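Long-range contacts in beta-mannosidase (Trichoderma harzianum, PDB 4CVU), which probably hydrolyses terminal non-reducing beta-D-mannose residues in beta-mannosides, as a glycosidase of family 2: residues Leu516-Leu521 and Tyr534-Ala539; Gly542-Asp547 and Val555-Asn560. All blocks are in the same frame, centred on the assembly; numbering follows the deposited sequence.

Contact 1: Leu516-Leu521 and Tyr534-Ala539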
# COMPACT_ATOMS: atom_id res chain seq x y z
N LEU A 516 -38.20 28.72 5.12
CA LEU A 516 -37.18 28.40 4.09
C LEU A 516 -37.65 27.29 3.16
O LEU A 516 -37.71 27.47 1.93
CB LEU A 516 -35.84 27.99 4.72
CG LEU A 516 -34.68 27.81 3.71
CD1 LEU A 516 -34.53 29.05 2.87
CD2 LEU A 516 -33.36 27.47 4.39
N PHE A 517 -38.01 26.14 3.75
CA PHE A 517 -38.25 24.92 2.95
C PHE A 517 -39.65 24.84 2.34
O PHE A 517 -39.90 24.03 1.45
CB PHE A 517 -37.89 23.68 3.77
CG PHE A 517 -36.43 23.60 4.12
CD1 PHE A 517 -35.50 23.12 3.19
CD2 PHE A 517 -35.97 24.05 5.33
CE1 PHE A 517 -34.16 23.07 3.48
CE2 PHE A 517 -34.62 23.99 5.64
CZ PHE A 517 -33.71 23.51 4.70
N ILE A 518 -40.58 25.70 2.75
CA ILE A 518 -41.91 25.66 2.15
C ILE A 518 -42.25 26.99 1.45
O ILE A 518 -42.38 27.04 0.24
CB ILE A 518 -42.97 25.28 3.19
CG1 ILE A 518 -42.65 23.93 3.83
CG2 ILE A 518 -44.36 25.24 2.56
CD1 ILE A 518 -43.60 23.55 4.96
N THR A 519 -42.37 28.07 2.23
CA THR A 519 -42.74 29.39 1.71
C THR A 519 -41.74 29.83 0.63
O THR A 519 -42.15 30.12 -0.47
CB THR A 519 -42.87 30.43 2.85
OG1 THR A 519 -43.70 29.92 3.90
CG2 THR A 519 -43.49 31.73 2.34
N THR A 520 -40.45 29.82 0.90
CA THR A 520 -39.48 30.28 -0.11
C THR A 520 -39.28 29.22 -1.19
O THR A 520 -39.56 29.47 -2.37
CB THR A 520 -38.11 30.61 0.50
OG1 THR A 520 -38.27 31.52 1.58
CG2 THR A 520 -37.18 31.24 -0.54
N LEU A 521 -38.85 28.04 -0.77
CA LEU A 521 -38.48 26.98 -1.72
C LEU A 521 -39.65 26.44 -2.57
O LEU A 521 -39.49 26.26 -3.77
CB LEU A 521 -37.73 25.85 -1.00
CG LEU A 521 -36.19 25.95 -0.93
CD1 LEU A 521 -35.65 27.33 -0.66
CD2 LEU A 521 -35.64 24.99 0.10
N TYR A 534 -43.21 18.07 -5.02
CA TYR A 534 -42.33 18.56 -3.99
C TYR A 534 -42.71 18.04 -2.66
O TYR A 534 -43.89 17.76 -2.37
CB TYR A 534 -42.34 20.10 -3.93
CG TYR A 534 -41.38 20.71 -2.92
CD1 TYR A 534 -40.01 20.74 -3.17
CD2 TYR A 534 -41.84 21.27 -1.73
CE1 TYR A 534 -39.12 21.28 -2.26
CE2 TYR A 534 -40.96 21.84 -0.80
CZ TYR A 534 -39.60 21.84 -1.07
OH TYR A 534 -38.71 22.37 -0.17
N SER A 535 -41.69 17.90 -1.82
CA SER A 535 -41.90 17.66 -0.43
C SER A 535 -40.83 18.46 0.31
O SER A 535 -39.67 18.53 -0.15
CB SER A 535 -41.76 16.15 -0.13
OG SER A 535 -41.81 15.90 1.26
N PRO A 536 -41.21 19.06 1.44
CA PRO A 536 -40.25 19.89 2.16
C PRO A 536 -39.09 19.09 2.80
O PRO A 536 -38.08 19.68 3.14
CB PRO A 536 -41.10 20.59 3.21
CG PRO A 536 -42.31 19.75 3.37
CD PRO A 536 -42.53 19.03 2.09
N CYS A 537 -39.26 17.76 2.97
CA CYS A 537 -38.12 16.91 3.38
C CYS A 537 -38.34 15.46 2.98
O CYS A 537 -39.44 15.05 2.60
CB CYS A 537 -37.85 17.00 4.87
SG CYS A 537 -39.29 16.55 5.86
N SER A 538 -37.25 14.71 3.08
CA SER A 538 -37.16 13.35 2.56
C SER A 538 -38.10 12.36 3.21
O SER A 538 -38.39 11.34 2.61
CB SER A 538 -35.76 12.81 2.78
OG SER A 538 -35.48 12.73 4.17
N ALA A 539 -38.54 12.64 4.43
CA ALA A 539 -39.46 11.77 5.14
C ALA A 539 -40.39 12.58 6.01
O ALA A 539 -39.94 13.32 6.89
CB ALA A 539 -38.68 10.77 6.02

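Contact 2: Gly542-Asp547 and Val555-Asn560. With CD (cadmium ion), chain P; NAG (2-acetamido-2-deoxy-beta-D-glucopyranose), chain D; NAG (2-acetamido-2-deoxy-beta-D-glucopyranose), chain F.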
# COMPACT_ATOMS: atom_id res chain seq x y z
N GLY A 542 -46.82 13.59 5.28
CA GLY A 542 -47.64 14.12 4.22
C GLY A 542 -48.20 15.50 4.52
O GLY A 542 -47.93 16.08 5.59
N TRP A 543 -48.97 16.01 3.56
CA TRP A 543 -49.59 17.33 3.65
C TRP A 543 -51.10 17.27 3.87
O TRP A 543 -51.78 16.35 3.42
CB TRP A 543 -49.30 18.17 2.41
CG TRP A 543 -49.56 17.53 1.08
CD1 TRP A 543 -48.66 16.81 0.34
CD2 TRP A 543 -50.77 17.58 0.30
NE1 TRP A 543 -49.23 16.41 -0.83
CE2 TRP A 543 -50.52 16.88 -0.89
CE3 TRP A 543 -52.03 18.15 0.49
CZ2 TRP A 543 -51.50 16.73 -1.88
CZ3 TRP A 543 -52.99 18.01 -0.50
CH2 TRP A 543 -52.73 17.30 -1.66
N LEU A 544 -51.62 18.26 4.58
CA LEU A 544 -53.06 18.47 4.74
C LEU A 544 -53.66 19.35 3.61
O LEU A 544 -54.79 19.12 3.19
CB LEU A 544 -53.34 19.13 6.08
CG LEU A 544 -52.72 18.45 7.32
CD1 LEU A 544 -52.78 19.37 8.53
CD2 LEU A 544 -53.44 17.15 7.62
N GLU A 545 -52.92 20.37 3.17
CA GLU A 545 -53.34 21.26 2.07
C GLU A 545 -52.12 21.72 1.27
O GLU A 545 -51.03 21.84 1.83
CB GLU A 545 -53.99 22.56 2.59
CG GLU A 545 -54.93 22.42 3.77
CD GLU A 545 -56.34 22.00 3.36
OE1 GLU A 545 -56.64 21.97 2.14
OE2 GLU A 545 -57.15 21.71 4.27
N ILE A 546 -52.33 21.98 -0.02
CA ILE A 546 -51.38 22.70 -0.84
C ILE A 546 -52.14 23.82 -1.54
O ILE A 546 -53.05 23.55 -2.32
CB ILE A 546 -50.69 21.84 -1.88
CG1 ILE A 546 -49.91 20.73 -1.16
CG2 ILE A 546 -49.75 22.68 -2.72
CD1 ILE A 546 -49.19 19.77 -2.08
N ASP A 547 -51.77 25.06 -1.25
CA ASP A 547 -52.45 26.21 -1.86
C ASP A 547 -51.56 27.43 -1.80
O ASP A 547 -51.23 27.93 -0.71
CB ASP A 547 -53.76 26.46 -1.14
CG ASP A 547 -54.55 27.59 -1.77
OD1 ASP A 547 -54.05 28.30 -2.68
OD2 ASP A 547 -55.68 27.73 -1.31
N VAL A 555 -49.37 22.89 3.91
CA VAL A 555 -49.71 22.75 5.32
C VAL A 555 -49.40 21.29 5.68
O VAL A 555 -50.17 20.38 5.35
CB VAL A 555 -51.19 23.11 5.60
CG1 VAL A 555 -51.56 22.87 7.05
CG2 VAL A 555 -51.48 24.56 5.21
N GLU A 556 -48.23 21.08 6.28
CA GLU A 556 -47.79 19.72 6.72
C GLU A 556 -48.66 19.13 7.81
O GLU A 556 -49.14 19.83 8.67
CB GLU A 556 -46.36 19.77 7.20
CG GLU A 556 -45.33 20.00 6.09
CD GLU A 556 -45.22 18.77 5.21
OE1 GLU A 556 -44.43 17.85 5.58
OE2 GLU A 556 -45.95 18.70 4.21
N ARG A 557 -48.89 17.82 7.73
CA ARG A 557 -49.57 17.08 8.79
C ARG A 557 -48.80 17.08 10.08
O ARG A 557 -49.37 17.19 11.15
CB ARG A 557 -49.82 15.62 8.39
CG ARG A 557 -50.81 14.94 9.31
CD ARG A 557 -51.21 13.59 8.81
NE ARG A 557 -52.21 13.68 7.78
CZ ARG A 557 -53.50 13.84 8.02
NH1 ARG A 557 -53.91 13.95 9.25
NH2 ARG A 557 -54.37 13.91 7.04
N TYR A 558 -47.49 16.94 9.97
CA TYR A 558 -46.65 16.76 11.14
C TYR A 558 -47.22 15.61 11.99
O TYR A 558 -47.37 14.52 11.51
CB TYR A 558 -46.49 18.05 11.96
CG TYR A 558 -45.87 19.20 11.25
CD1 TYR A 558 -44.57 19.16 10.88
CD2 TYR A 558 -46.58 20.35 10.98
CE1 TYR A 558 -43.98 20.20 10.24
CE2 TYR A 558 -46.00 21.41 10.31
CZ TYR A 558 -44.68 21.32 9.97
OH TYR A 558 -44.06 22.30 9.32
N TYR A 559 -47.56 15.88 13.23
CA TYR A 559 -47.94 14.87 14.20
C TYR A 559 -49.45 14.94 14.52
O TYR A 559 -49.89 14.44 15.53
CB TYR A 559 -46.95 14.88 15.41
CG TYR A 559 -45.54 15.28 14.90
CD1 TYR A 559 -45.00 14.70 13.72
CD2 TYR A 559 -44.83 16.31 15.47
CE1 TYR A 559 -43.78 15.10 13.18
CE2 TYR A 559 -43.60 16.72 14.92
CZ TYR A 559 -43.07 16.12 13.78
OH TYR A 559 -41.87 16.54 13.27
N ASN A 560 -50.21 15.54 13.61
CA ASN A 560 -51.68 15.55 13.68
C ASN A 560 -52.19 14.25 13.13
O ASN A 560 -52.72 14.21 12.02
CB ASN A 560 -52.29 16.70 12.87
CG ASN A 560 -51.96 18.07 13.43
OD1 ASN A 560 -52.50 18.47 14.45
ND2 ASN A 560 -51.08 18.79 12.74
CD CD P . -56.62 29.23 -2.88
C1 NAG D . -50.64 20.15 13.06
C2 NAG D . -49.49 20.56 13.97
C3 NAG D . -49.34 22.07 14.10
C4 NAG D . -49.31 22.71 12.72
C5 NAG D . -50.51 22.24 11.91
C6 NAG D . -50.47 22.74 10.47
C7 NAG D . -49.05 18.82 15.64
C8 NAG D . -49.41 18.28 17.00
N2 NAG D . -49.70 19.93 15.26
O3 NAG D . -48.14 22.31 14.82
O4 NAG D . -49.35 24.12 12.78
O5 NAG D . -50.50 20.84 11.82
O6 NAG D . -49.25 22.42 9.88
O7 NAG D . -48.19 18.25 14.94
C1 NAG F . -56.86 15.64 4.77
C2 NAG F . -57.70 16.90 4.43
C3 NAG F . -57.79 17.84 5.61
C4 NAG F . -58.25 17.10 6.83
C5 NAG F . -57.31 15.92 7.09
C6 NAG F . -57.77 15.07 8.27
C7 NAG F . -57.60 17.37 2.03
C8 NAG F . -56.97 18.13 0.88
N2 NAG F . -57.16 17.59 3.27
O3 NAG F . -58.75 18.81 5.26
O4 NAG F . -58.25 17.97 7.93
O5 NAG F . -57.36 15.10 5.96
O6 NAG F . -56.74 14.15 8.58
O7 NAG F . -58.50 16.57 1.80
O HOH W 1 -46.11 16.17 7.69
O HOH W 2 -56.97 28.44 -4.50

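Contact 1: Leu516-Leu521 and Tyr534-Ala539
Tyr534 OH donates to Phe517 O at 2.6 Å. The C=O...donor angle of 141°, in the carbonyl plane, puts the hydroxyl on a lone pair, while the carbonyl oxygen lies near the plane of the phenol ring, 3.3 Å from Tyr534 CE2. A local widening of the helix accompanies this bond: Leu521 N, four residues after Phe517, is paired with Leu516 O at 3.0 Å in a pi-type turn instead of with Phe517 O. Leu521 CB meets Tyr534 OH at 3.7 Å. Ile518 CG1 packs equally closely, 3.7 Å from Pro536 CB. These three pairs form the tight part. Phe517 is looser: its CB stays 4.5 Å from Pro536 CB, and its ring leads away to Phe490 and Phe449. Thr519 and Thr520, partly exposed, lie away from Tyr534-Ala539, with no share in the contact. Helix 506-528 is thus joined to strand 534-535, which runs parallel to strand 481-485, consistent with the beta/alpha barrel of this family. Chemically, the one hydrogen bond across a buried, mostly apolar interface, which also buries Pro536 O without a partner in the model, supplies a side-chain donor to a helix carbonyl and fixes the direction of the phenol hydroxyl.

Contact 2: Gly542-Asp547 and Val555-Asn560
Gly542 O is gripped by Arg557 N at 2.9 Å (N-H...O angle 168°) and by a water at 2.8 Å that also accepts from Tyr558 N. Two further backbone bonds converge on Val555: Leu544 N reaches its O at 2.7 Å, nearly in line with the carbonyl (C=O...N 174°), and its N donates to Glu545 O. The register thus slips by one after Trp543 and Glu556. Leu544 projects its side chain over Arg557 at about a right angle, CD2 sitting 3.3 Å above the centre of one guanidinium face. Arg557 bends at chi3 (-80°), bringing NE to 3.7 Å from that methyl. In its plane NH1 bonds Asn560 O at 3.0 Å; NH1 and NH2 both reach O6 of the chain F N-acetylglucosamine. Asn371 and Asn357 take further guanidinium bonds. The N2-H of the same sugar donates to Leu544 O. A second N-acetylglucosamine, chain D, is linked covalently to Asn560 ND2, and its O6 donates to Glu556 O at 2.9 Å. Asp547 holds cadmium through both carboxylate oxygens, beside Asp549. Leu544 and Glu545, both facing Val555, define a classic beta bulge in a short antiparallel hairpin, whose second strand runs on into a type II' turn from Arg557 to the glycosylated Asn560.

How the contacts relate
From the N terminus, helix 506-528 comes first. Contact 1 closes the twelve-residue connection from Leu521 to Tyr534, bringing strand 534-535, next to strand 481-485, back against the helix. Two residues, Asn540 and Asn541, then lead into Gly542-Asp547, and contact 2 closes the seven-residue loop of the hairpin. The contacts are in series, neither nesting nor crossing, with centres about 12 Å apart. They still meet in space through one side chain: Glu556 CD lies 3.6 Å from Pro536 CG, and Glu556 CG packs 4.1 Å from Ile518 CD1. Strand 554-556 of the glycan-bearing hairpin thereby lies against the helix and the residue that follows strand 534-535.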